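Side-chain contacts in uncharacterized protein (Vibrio parahaemolyticus, PDB 1ZBP), which is of unknown function but belongs to the ImpE family, some of whose members are linked to bacterial type VI secretion: residues A[109-112]-A[118-121]; A[121-126]-A[232-237]. All blocks are in the same frame, centred on the assembly; numbering follows the deposited sequence.

Contact 1. Residues A[109-112]-A[118-121]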
loop_
_atom_site.group_PDB
_atom_site.type_symbol
_atom_site.label_atom_id
_atom_site.label_comp_id
_atom_site.label_asym_id
_atom_site.label_seq_id
_atom_site.Cartn_x
_atom_site.Cartn_y
_atom_site.Cartn_z
ATOM N N LEU A 109 2.286 17.015 -6.740
ATOM C CA LEU A 109 2.222 18.456 -6.498
ATOM C C LEU A 109 1.251 19.107 -7.477
ATOM O O LEU A 109 0.597 20.090 -7.142
ATOM C CB LEU A 109 3.614 19.087 -6.634
ATOM C CG LEU A 109 4.473 18.993 -5.374
ATOM C CD1 LEU A 109 5.899 19.451 -5.647
ATOM C CD2 LEU A 109 3.826 19.848 -4.290
ATOM N N SER A 110 1.162 18.552 -8.685
ATOM C CA SER A 110 0.250 19.063 -9.701
ATOM C C SER A 110 -1.161 18.523 -9.478
ATOM O O SER A 110 -2.141 19.192 -9.801
ATOM C CB SER A 110 0.715 18.671 -11.106
ATOM O OG SER A 110 1.889 19.357 -11.488
HETATM N N MSE A 111 -1.270 17.306 -8.951
HETATM C CA MSE A 111 -2.584 16.722 -8.691
HETATM C C MSE A 111 -3.325 17.598 -7.694
HETATM O O MSE A 111 -4.532 17.810 -7.812
HETATM C CB MSE A 111 -2.454 15.303 -8.127
HETATM C CG MSE A 111 -2.445 14.199 -9.182
HETATM SE SE MSE A 111 -4.151 14.035 -10.105
HETATM C CE MSE A 111 -5.269 13.650 -8.573
ATOM N N VAL A 112 -2.592 18.112 -6.711
ATOM C CA VAL A 112 -3.186 18.974 -5.703
ATOM C C VAL A 112 -3.366 20.409 -6.220
ATOM O O VAL A 112 -4.359 21.061 -5.899
ATOM C CB VAL A 112 -2.334 18.991 -4.416
ATOM C CG1 VAL A 112 -0.936 19.482 -4.719
ATOM C CG2 VAL A 112 -2.994 19.871 -3.369
ATOM N N GLN A 118 -0.105 19.373 -16.479
ATOM C CA GLN A 118 1.241 18.911 -16.162
ATOM C C GLN A 118 1.187 17.440 -15.717
ATOM O O GLN A 118 2.141 16.687 -15.930
ATOM C CB GLN A 118 1.846 19.781 -15.058
ATOM C CG GLN A 118 3.334 19.554 -14.825
ATOM C CD GLN A 118 3.861 20.319 -13.621
ATOM O OE1 GLN A 118 5.008 20.130 -13.201
ATOM N NE2 GLN A 118 3.029 21.191 -13.063
ATOM N N VAL A 119 0.068 17.034 -15.112
ATOM C CA VAL A 119 -0.091 15.655 -14.669
ATOM C C VAL A 119 -0.173 14.757 -15.902
ATOM O O VAL A 119 0.363 13.646 -15.917
ATOM C CB VAL A 119 -1.374 15.463 -13.806
ATOM C CG1 VAL A 119 -1.414 16.486 -12.686
ATOM C CG2 VAL A 119 -2.616 15.567 -14.667
ATOM N N SER A 120 -0.841 15.259 -16.937
ATOM C CA SER A 120 -1.005 14.537 -18.194
ATOM C C SER A 120 0.342 14.406 -18.884
ATOM O O SER A 120 0.612 13.404 -19.542
ATOM C CB SER A 120 -1.971 15.293 -19.114
ATOM O OG SER A 120 -2.189 14.599 -20.331
ATOM N N GLU A 121 1.185 15.425 -18.734
ATOM C CA GLU A 121 2.511 15.426 -19.344
ATOM C C GLU A 121 3.490 14.582 -18.544
ATOM O O GLU A 121 4.300 13.853 -19.115
ATOM C CB GLU A 121 3.045 16.858 -19.450
ATOM C CG GLU A 121 2.473 17.675 -20.600
ATOM C CD GLU A 121 3.191 17.430 -21.919
ATOM O OE1 GLU A 121 3.147 16.280 -22.423
ATOM O OE2 GLU A 121 3.801 18.393 -22.448
#
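Ser110 and Val119 bring the backbones together, with their CA atoms 6.0 Å apart. They lie on helices 98-113 and 116-129, which follow one another through a very short turn and pack as an alpha-helical hairpin. The CB atoms of Ser110, Gln118 and Val119 all point toward the other segment.

The closest carbon-carbon approach is Ser110 CB to Val119 CG1, at 3.4 Å. The same methyl also lies against the backbone of the first helix, 3.8 Å from Met111 N. Its contact with the side chain of Met111, modelled as selenomethionine, is looser: CG to Val119 CG1 is 4.3 Å. One valine branch, CG1, thus reaches two successive residues of the first helix.

Gln118 closes the other side of Ser110. Its CG is anti to the backbone N (chi1 -169°), and the extended chain carries the amide up to the hydroxyl. The two polar ends already have partners: Ser110 OG bonds to Ser106 O one turn back, and Gln118 NE2 bonds to Asp115 OD2 in the turn. Ser110 OG is 2.7 Å from Gln118 NE2, yet the angle is poor for a hydrogen bond, because the oxygen sits over the face of the amide.

Contact 2. Residues A[121-126]-A[232-237]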
loop_
_atom_site.group_PDB
_atom_site.type_symbol
_atom_site.label_atom_id
_atom_site.label_comp_id
_atom_site.label_asym_id
_atom_site.label_seq_id
_atom_site.Cartn_x
_atom_site.Cartn_y
_atom_site.Cartn_z
ATOM N N GLU A 121 1.185 15.425 -18.734
ATOM C CA GLU A 121 2.511 15.426 -19.344
ATOM C C GLU A 121 3.490 14.582 -18.544
ATOM O O GLU A 121 4.300 13.853 -19.115
ATOM C CB GLU A 121 3.045 16.858 -19.450
ATOM C CG GLU A 121 2.473 17.675 -20.600
ATOM C CD GLU A 121 3.191 17.430 -21.919
ATOM O OE1 GLU A 121 3.147 16.280 -22.423
ATOM O OE2 GLU A 121 3.801 18.393 -22.448
ATOM N N LEU A 122 3.415 14.698 -17.220
ATOM C CA LEU A 122 4.297 13.951 -16.328
ATOM C C LEU A 122 4.012 12.457 -16.386
ATOM O O LEU A 122 4.926 11.642 -16.375
ATOM C CB LEU A 122 4.143 14.454 -14.895
ATOM C CG LEU A 122 4.811 15.799 -14.639
ATOM C CD1 LEU A 122 4.393 16.338 -13.279
ATOM C CD2 LEU A 122 6.315 15.621 -14.716
ATOM N N ALA A 123 2.735 12.108 -16.462
ATOM C CA ALA A 123 2.347 10.712 -16.527
ATOM C C ALA A 123 2.980 10.049 -17.750
ATOM O O ALA A 123 3.603 8.993 -17.636
ATOM C CB ALA A 123 0.832 10.592 -16.579
ATOM N N LEU A 124 2.835 10.680 -18.914
ATOM C CA LEU A 124 3.389 10.144 -20.157
ATOM C C LEU A 124 4.912 10.033 -20.125
ATOM O O LEU A 124 5.476 9.059 -20.629
ATOM C CB LEU A 124 2.952 11.007 -21.348
ATOM C CG LEU A 124 1.449 10.988 -21.671
ATOM C CD1 LEU A 124 1.092 12.172 -22.562
ATOM C CD2 LEU A 124 1.079 9.672 -22.343
ATOM N N GLN A 125 5.574 11.027 -19.532
ATOM C CA GLN A 125 7.039 11.033 -19.433
ATOM C C GLN A 125 7.536 9.874 -18.553
ATOM O O GLN A 125 8.484 9.170 -18.908
ATOM C CB GLN A 125 7.534 12.376 -18.859
ATOM C CG GLN A 125 7.197 13.598 -19.721
ATOM C CD GLN A 125 7.734 14.917 -19.157
ATOM O OE1 GLN A 125 7.393 15.321 -18.040
ATOM N NE2 GLN A 125 8.567 15.597 -19.941
ATOM N N ILE A 126 6.885 9.685 -17.406
ATOM C CA ILE A 126 7.233 8.617 -16.474
ATOM C C ILE A 126 7.049 7.257 -17.161
ATOM O O ILE A 126 7.927 6.396 -17.091
ATOM C CB ILE A 126 6.357 8.724 -15.198
ATOM C CG1 ILE A 126 6.675 10.044 -14.488
ATOM C CG2 ILE A 126 6.605 7.548 -14.267
ATOM C CD1 ILE A 126 5.680 10.438 -13.428
ATOM N N LYS A 232 -8.014 13.915 -19.410
ATOM C CA LYS A 232 -6.806 13.238 -19.868
ATOM C C LYS A 232 -6.948 11.731 -19.742
ATOM O O LYS A 232 -8.016 11.224 -19.395
ATOM C CB LYS A 232 -5.586 13.692 -19.057
ATOM C CG LYS A 232 -5.236 15.156 -19.195
ATOM C CD LYS A 232 -6.185 16.036 -18.411
ATOM C CE LYS A 232 -5.849 17.499 -18.637
ATOM N NZ LYS A 232 -5.939 17.851 -20.091
ATOM N N GLU A 233 -5.862 11.021 -20.033
ATOM C CA GLU A 233 -5.841 9.566 -19.922
ATOM C C GLU A 233 -5.194 9.133 -18.601
ATOM O O GLU A 233 -4.586 8.073 -18.513
ATOM C CB GLU A 233 -5.099 8.941 -21.117
ATOM C CG GLU A 233 -3.743 9.570 -21.469
ATOM C CD GLU A 233 -2.665 9.360 -20.409
ATOM O OE1 GLU A 233 -2.334 8.191 -20.109
ATOM O OE2 GLU A 233 -2.137 10.369 -19.892
ATOM N N VAL A 234 -5.334 9.965 -17.576
ATOM C CA VAL A 234 -4.781 9.674 -16.256
ATOM C C VAL A 234 -5.897 9.134 -15.356
ATOM O O VAL A 234 -6.831 9.858 -15.001
ATOM C CB VAL A 234 -4.190 10.948 -15.608
ATOM C CG1 VAL A 234 -3.558 10.615 -14.271
ATOM C CG2 VAL A 234 -3.169 11.572 -16.541
ATOM N N TYR A 235 -5.798 7.857 -14.994
ATOM C CA TYR A 235 -6.794 7.213 -14.138
ATOM C C TYR A 235 -6.184 6.770 -12.803
ATOM O O TYR A 235 -5.220 6.007 -12.775
ATOM C CB TYR A 235 -7.380 6.000 -14.865
ATOM C CG TYR A 235 -8.069 6.345 -16.162
ATOM C CD1 TYR A 235 -9.403 6.760 -16.179
ATOM C CD2 TYR A 235 -7.378 6.303 -17.376
ATOM C CE1 TYR A 235 -10.028 7.129 -17.375
ATOM C CE2 TYR A 235 -7.994 6.667 -18.574
ATOM C CZ TYR A 235 -9.312 7.079 -18.570
ATOM O OH TYR A 235 -9.920 7.444 -19.752
ATOM N N LEU A 236 -6.736 7.261 -11.698
ATOM C CA LEU A 236 -6.238 6.882 -10.380
ATOM C C LEU A 236 -7.077 5.714 -9.898
ATOM O O LEU A 236 -8.079 5.394 -10.504
ATOM C CB LEU A 236 -6.348 8.040 -9.395
ATOM C CG LEU A 236 -5.516 9.273 -9.714
ATOM C CD1 LEU A 236 -5.580 10.221 -8.519
ATOM C CD2 LEU A 236 -4.071 8.889 -10.007
ATOM N N GLY A 237 -6.680 5.073 -8.810
ATOM C CA GLY A 237 -7.448 3.939 -8.339
ATOM C C GLY A 237 -8.077 4.133 -6.983
ATOM O O GLY A 237 -7.741 5.069 -6.258
#
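A two-stranded antiparallel beta hairpin, strands 224-228 and 235-239, meets helix 116-129 here. Ala123 and Leu124 on the helix touch Glu233 and Val234, which close the hairpin loop just before its second strand. The contact is small and has no hydrogen bond or salt bridge across it. Ala123 and Val234 are the nearest backbone pair, with CA atoms 7.2 Å apart.

The inner half is apolar. Ala123 CB points toward the loop and meets one branch of Val234, CG2, at 4.1 Å. Ala123 also touches Phe107 of helix 98-113, and Val234 touches Ile229 at the start of the hairpin loop. The pair lies where the beta-hairpin loop meets the two helices.

The outer half is mixed and more exposed. Leu124 does not aim its CB at the loop, but its outer end swings nearer. Glu233 does the same from the other side. Its CG takes the position between the backbone N and the carbonyl carbon (chi1 48°), and a second bend (chi2 67°) folds the carboxylate back toward the helix. The two side chains cross at a slant.

Tyr235 N, next in the chain, bonds to Asp150 OD1, and Lys232 O takes a bond from Gln228 NE2. These bonds tie the backbone on either side of Glu233 and Val234.

Glu233 OE2 is buried by the contact and has no polar partner in the model; at 2.4 Å resolution a water may have gone unmodelled. That oxygen faces aliphatic carbon loosely, 4.1 Å from Leu124 CG and also 4.1 Å from Leu124 CD2.

How the contacts relate
Both contacts use helix 116-129 and share Glu121, and their centres are about 8 Å apart. Contact 1 joins neighbouring helices near their connecting turn. Contact 2 joins residues more than 100 positions apart in the chain. Each has two buried residues, but contact 2 also has two exposed ones and buries less surface. Polar groups in contact 1 are satisfied by nearby residues of the helical hairpin, whereas contact 2 sets a carboxylate against leucine. The two meet directly. Ser120 CB packs on Lys232 CG at 3.3 Å, and Met111 CE packs on Leu236 CD1 at 3.4 Å. The beta hairpin therefore lies against both helices.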